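Local coordinates for Lin1909 protein (Listeria innocua, PDB 3FIJ) that probably hydrolyses gamma-glutamyl compounds such as gamma-glutamyl-gamma-aminobutyrate, as a class I glutamine amidotransferase-like member of the peptidase C26 family, and binds manganese, at residues R93-L105 against C115-G127. Sequence-based numbering, arbitrary orientation.
Sequences RDSYEIALVRAAL and CRGMQLVNVALGG
The helix that follows the probable nucleophile elbow of a class I glutamine amidotransferase fold, 116-124, rests here on helix 91-106, and a largely buried salt-bridge network of Arg93, Asp94, Glu97 and Arg116 pins its first turn. Arg116 leaves the backbone with CG anti to N (chi1 159°) and runs extended as far as NE, bringing the edge of its guanidinium to two carboxylates of the other helix. Its NH2 bonds Asp94 OD1 from above the carboxylate plane, at a short 2.5 Å that is probably not exact, and NH1 adds a weak bond to the same oxygen. NH2 also reaches Glu97 OE1 at 2.8 Å, although that oxygen is less surely placed. Arg93, bent at chi2 and chi3, lays one face of its guanidinium over Arg116 NE, the two planes 45° apart; its NH1 forms a salt bridge with Glu97 OE2 (2.7 Å, this oxygen also less sure), and the two acids probably offset the like charges. Thr10 OG1 hydrogen-bonds Glu97 OE2, the backbone N of Thr74 donates to Asp94 OD2, and Gly69 O and Gln71 O receive Arg93 NH2 and Arg116 NH1.

Cys115, at the N-cap of helix 116-124, touches His218; with Glu220 they have the geometry of a Cys-His-Glu triad, consistent with this family. Helices 93-105 and 116-124 cross at -74°, their axes 9.7 Å apart. Leu120 is the knob, seated among Asp94, Glu97, Ile98 and Val101, with its CD2 3.9 Å from Val101 CG1. One turn after Leu120, Ala124 CB lies 4.0 Å from Val101 CG2. At the far end Arg102 NH2 donates to Ala124 O (2.9 Å), nearly straight and in the carbonyl plane. Gly126 closes the helix as C-prime residue of a Schellman motif.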
loop_
_atom_site.group_PDB
_atom_site.type_symbol
_atom_site.label_atom_id
_atom_site.label_comp_id
_atom_site.label_asym_id
_atom_site.label_seq_id
_atom_site.Cartn_x
_atom_site.Cartn_y
_atom_site.Cartn_z
ATOM N N ARG A 93 -2.445 -9.339 29.347
ATOM C CA ARG A 93 -2.170 -7.981 29.804
ATOM C C ARG A 93 -3.136 -7.627 30.925
ATOM O O ARG A 93 -2.733 -7.134 31.978
ATOM C CB ARG A 93 -2.326 -6.951 28.679
ATOM C CG ARG A 93 -1.525 -5.667 28.954
ATOM C CD ARG A 93 -2.354 -4.386 29.083
ATOM N NE ARG A 93 -2.247 -3.562 27.882
ATOM C CZ ARG A 93 -2.017 -2.246 27.861
ATOM N NH1 ARG A 93 -1.865 -1.548 28.983
ATOM N NH2 ARG A 93 -1.916 -1.625 26.692
ATOM N N ASP A 94 -4.415 -7.886 30.680
ATOM C CA ASP A 94 -5.468 -7.597 31.640
ATOM C C ASP A 94 -5.211 -8.260 32.979
ATOM O O ASP A 94 -5.322 -7.623 34.023
ATOM C CB ASP A 94 -6.815 -8.037 31.071
ATOM C CG ASP A 94 -7.183 -7.269 29.817
ATOM O OD1 ASP A 94 -7.054 -6.023 29.839
ATOM O OD2 ASP A 94 -7.596 -7.896 28.817
ATOM N N SER A 95 -4.847 -9.538 32.944
ATOM C CA SER A 95 -4.560 -10.278 34.171
ATOM C C SER A 95 -3.396 -9.660 34.928
ATOM O O SER A 95 -3.472 -9.451 36.142
ATOM C CB SER A 95 -4.222 -11.736 33.853
ATOM O OG SER A 95 -5.330 -12.395 33.265
ATOM N N TYR A 96 -2.315 -9.381 34.203
ATOM C CA TYR A 96 -1.129 -8.795 34.808
ATOM C C TYR A 96 -1.434 -7.430 35.413
ATOM O O TYR A 96 -1.072 -7.159 36.557
ATOM C CB TYR A 96 -0.001 -8.666 33.776
ATOM C CG TYR A 96 1.299 -8.211 34.395
ATOM C CD1 TYR A 96 1.872 -8.924 35.456
ATOM C CD2 TYR A 96 1.953 -7.061 33.937
ATOM C CE1 TYR A 96 3.071 -8.503 36.048
ATOM C CE2 TYR A 96 3.152 -6.623 34.520
ATOM C CZ TYR A 96 3.705 -7.349 35.573
ATOM O OH TYR A 96 4.885 -6.940 36.152
ATOM N N GLU A 97 -2.101 -6.569 34.650
ATOM C CA GLU A 97 -2.440 -5.247 35.158
ATOM C C GLU A 97 -3.373 -5.364 36.365
ATOM O O GLU A 97 -3.209 -4.641 37.347
ATOM C CB GLU A 97 -3.073 -4.387 34.057
ATOM C CG GLU A 97 -2.119 -4.113 32.911
ATOM C CD GLU A 97 -2.570 -2.990 32.003
ATOM O OE1 GLU A 97 -3.775 -2.877 31.731
ATOM O OE2 GLU A 97 -1.710 -2.228 31.540
ATOM N N ILE A 98 -4.338 -6.279 36.300
ATOM C CA ILE A 98 -5.243 -6.471 37.431
ATOM C C ILE A 98 -4.346 -6.725 38.645
ATOM O O ILE A 98 -4.475 -6.066 39.679
ATOM C CB ILE A 98 -6.170 -7.708 37.253
ATOM C CG1 ILE A 98 -7.117 -7.512 36.069
ATOM C CG2 ILE A 98 -6.961 -7.946 38.537
ATOM C CD1 ILE A 98 -8.099 -6.400 36.231
ATOM N N ALA A 99 -3.423 -7.675 38.494
ATOM C CA ALA A 99 -2.487 -8.024 39.560
ATOM C C ALA A 99 -1.670 -6.810 39.996
ATOM O O ALA A 99 -1.333 -6.674 41.172
ATOM C CB ALA A 99 -1.557 -9.150 39.095
ATOM N N LEU A 100 -1.350 -5.931 39.047
ATOM C CA LEU A 100 -0.582 -4.729 39.361
ATOM C C LEU A 100 -1.350 -3.747 40.240
ATOM O O LEU A 100 -0.812 -3.280 41.245
ATOM C CB LEU A 100 -0.126 -3.993 38.086
ATOM C CG LEU A 100 1.021 -4.530 37.218
ATOM C CD1 LEU A 100 1.229 -3.599 36.023
ATOM C CD2 LEU A 100 2.296 -4.624 38.016
ATOM N N VAL A 101 -2.594 -3.422 39.883
ATOM C CA VAL A 101 -3.350 -2.468 40.700
ATOM C C VAL A 101 -3.580 -3.006 42.109
ATOM O O VAL A 101 -3.492 -2.257 43.084
ATOM C CB VAL A 101 -4.726 -2.060 40.066
ATOM C CG1 VAL A 101 -4.596 -1.943 38.551
ATOM C CG2 VAL A 101 -5.808 -3.015 40.464
ATOM N N ARG A 102 -3.854 -4.301 42.226
ATOM C CA ARG A 102 -4.060 -4.906 43.540
ATOM C C ARG A 102 -2.785 -4.806 44.380
ATOM O O ARG A 102 -2.833 -4.432 45.555
ATOM C CB ARG A 102 -4.507 -6.367 43.385
ATOM C CG ARG A 102 -5.928 -6.460 42.845
ATOM C CD ARG A 102 -6.382 -7.870 42.464
ATOM N NE ARG A 102 -7.759 -7.833 41.972
ATOM C CZ ARG A 102 -8.430 -8.882 41.509
ATOM N NH1 ARG A 102 -7.854 -10.080 41.471
ATOM N NH2 ARG A 102 -9.675 -8.725 41.076
ATOM N N ALA A 103 -1.645 -5.123 43.773
ATOM C CA ALA A 103 -0.373 -5.037 44.478
ATOM C C ALA A 103 -0.058 -3.579 44.815
ATOM O O ALA A 103 0.510 -3.293 45.866
ATOM C CB ALA A 103 0.750 -5.638 43.626
ATOM N N ALA A 104 -0.430 -2.665 43.916
ATOM C CA ALA A 104 -0.201 -1.230 44.108
ATOM C C ALA A 104 -1.098 -0.699 45.223
ATOM O O ALA A 104 -0.693 0.136 46.027
ATOM C CB ALA A 104 -0.483 -0.476 42.808
ATOM N N LEU A 105 -2.332 -1.179 45.253
ATOM C CA LEU A 105 -3.270 -0.776 46.284
ATOM C C LEU A 105 -2.744 -1.279 47.624
ATOM O O LEU A 105 -2.706 -0.535 48.605
ATOM C CB LEU A 105 -4.657 -1.365 45.993
ATOM C CG LEU A 105 -5.437 -0.596 44.922
ATOM C CD1 LEU A 105 -6.683 -1.365 44.525
ATOM C CD2 LEU A 105 -5.797 0.785 45.465
ATOM N N CYS A 115 -7.381 6.157 29.708
ATOM C CA CYS A 115 -8.204 5.459 28.716
ATOM C C CYS A 115 -8.498 4.039 29.189
ATOM O O CYS A 115 -9.173 3.841 30.191
ATOM C CB CYS A 115 -7.483 5.429 27.358
ATOM S SG CYS A 115 -8.564 5.071 25.953
ATOM N N ARG A 116 -7.999 3.056 28.457
ATOM C CA ARG A 116 -8.166 1.651 28.816
ATOM C C ARG A 116 -7.882 1.454 30.308
ATOM O O ARG A 116 -8.623 0.765 31.021
ATOM C CB ARG A 116 -7.190 0.812 27.996
ATOM C CG ARG A 116 -6.890 -0.536 28.599
ATOM C CD ARG A 116 -5.603 -1.106 28.033
ATOM N NE ARG A 116 -5.129 -2.182 28.891
ATOM C CZ ARG A 116 -5.650 -3.401 28.909
ATOM N NH1 ARG A 116 -6.655 -3.701 28.099
ATOM N NH2 ARG A 116 -5.187 -4.303 29.765
ATOM N N GLY A 117 -6.806 2.081 30.769
ATOM C CA GLY A 117 -6.409 1.986 32.161
ATOM C C GLY A 117 -7.505 2.213 33.184
ATOM O O GLY A 117 -7.636 1.434 34.128
HETATM N N MSE A 118 -8.277 3.280 33.014
HETATM C CA MSE A 118 -9.373 3.605 33.920
HETATM C C MSE A 118 -10.446 2.512 33.852
HETATM O O MSE A 118 -11.139 2.231 34.828
HETATM C CB MSE A 118 -9.983 4.958 33.533
HETATM C CG MSE A 118 -11.133 5.421 34.421
HETATM SE SE MSE A 118 -12.137 6.902 33.616
HETATM C CE MSE A 118 -13.308 5.840 32.447
ATOM N N GLN A 119 -10.590 1.904 32.681
ATOM C CA GLN A 119 -11.572 0.848 32.527
ATOM C C GLN A 119 -11.049 -0.452 33.127
ATOM O O GLN A 119 -11.828 -1.283 33.607
ATOM C CB GLN A 119 -11.922 0.656 31.053
ATOM C CG GLN A 119 -12.610 1.870 30.468
ATOM C CD GLN A 119 -13.124 1.634 29.073
ATOM O OE1 GLN A 119 -13.698 2.531 28.453
ATOM N NE2 GLN A 119 -12.919 0.425 28.564
ATOM N N LEU A 120 -9.734 -0.637 33.099
ATOM C CA LEU A 120 -9.164 -1.847 33.671
ATOM C C LEU A 120 -9.306 -1.797 35.199
ATOM O O LEU A 120 -9.585 -2.805 35.846
ATOM C CB LEU A 120 -7.698 -2.000 33.275
ATOM C CG LEU A 120 -7.076 -3.267 33.861
ATOM C CD1 LEU A 120 -6.233 -3.930 32.821
ATOM C CD2 LEU A 120 -6.274 -2.939 35.118
ATOM N N VAL A 121 -9.123 -0.618 35.778
ATOM C CA VAL A 121 -9.268 -0.476 37.217
ATOM C C VAL A 121 -10.721 -0.822 37.592
ATOM O O VAL A 121 -10.969 -1.657 38.461
ATOM C CB VAL A 121 -8.915 0.962 37.645
ATOM C CG1 VAL A 121 -9.352 1.231 39.084
ATOM C CG2 VAL A 121 -7.431 1.171 37.496
ATOM N N ASN A 122 -11.677 -0.197 36.915
ATOM C CA ASN A 122 -13.086 -0.439 37.184
ATOM C C ASN A 122 -13.404 -1.949 37.176
ATOM O O ASN A 122 -14.050 -2.464 38.092
ATOM C CB ASN A 122 -13.935 0.309 36.147
ATOM C CG ASN A 122 -15.408 0.351 36.520
ATOM O OD1 ASN A 122 -16.242 -0.304 35.886
ATOM N ND2 ASN A 122 -15.736 1.122 37.557
ATOM N N VAL A 123 -12.937 -2.652 36.148
ATOM C CA VAL A 123 -13.153 -4.088 36.030
ATOM C C VAL A 123 -12.466 -4.847 37.165
ATOM O O VAL A 123 -13.075 -5.693 37.814
ATOM C CB VAL A 123 -12.611 -4.626 34.674
ATOM C CG1 VAL A 123 -12.710 -6.161 34.633
ATOM C CG2 VAL A 123 -13.394 -4.004 33.515
ATOM N N ALA A 124 -11.195 -4.543 37.399
ATOM C CA ALA A 124 -10.427 -5.208 38.449
ATOM C C ALA A 124 -11.154 -5.242 39.781
ATOM O O ALA A 124 -11.079 -6.235 40.502
ATOM C CB ALA A 124 -9.081 -4.525 38.627
ATOM N N LEU A 125 -11.862 -4.162 40.101
ATOM C CA LEU A 125 -12.577 -4.061 41.368
ATOM C C LEU A 125 -14.076 -4.403 41.331
ATOM O O LEU A 125 -14.806 -4.102 42.272
ATOM C CB LEU A 125 -12.367 -2.660 41.970
ATOM C CG LEU A 125 -11.009 -2.367 42.629
ATOM C CD1 LEU A 125 -10.837 -3.250 43.846
ATOM C CD2 LEU A 125 -9.865 -2.612 41.653
ATOM N N GLY A 126 -14.537 -5.014 40.244
ATOM C CA GLY A 126 -15.931 -5.418 40.173
ATOM C C GLY A 126 -16.915 -4.632 39.327
ATOM O O GLY A 126 -18.115 -4.857 39.445
ATOM N N GLY A 127 -16.435 -3.721 38.482
ATOM C CA GLY A 127 -17.347 -2.946 37.649
ATOM C C GLY A 127 -17.546 -3.613 36.304
ATOM O O GLY A 127 -17.033 -4.704 36.080
#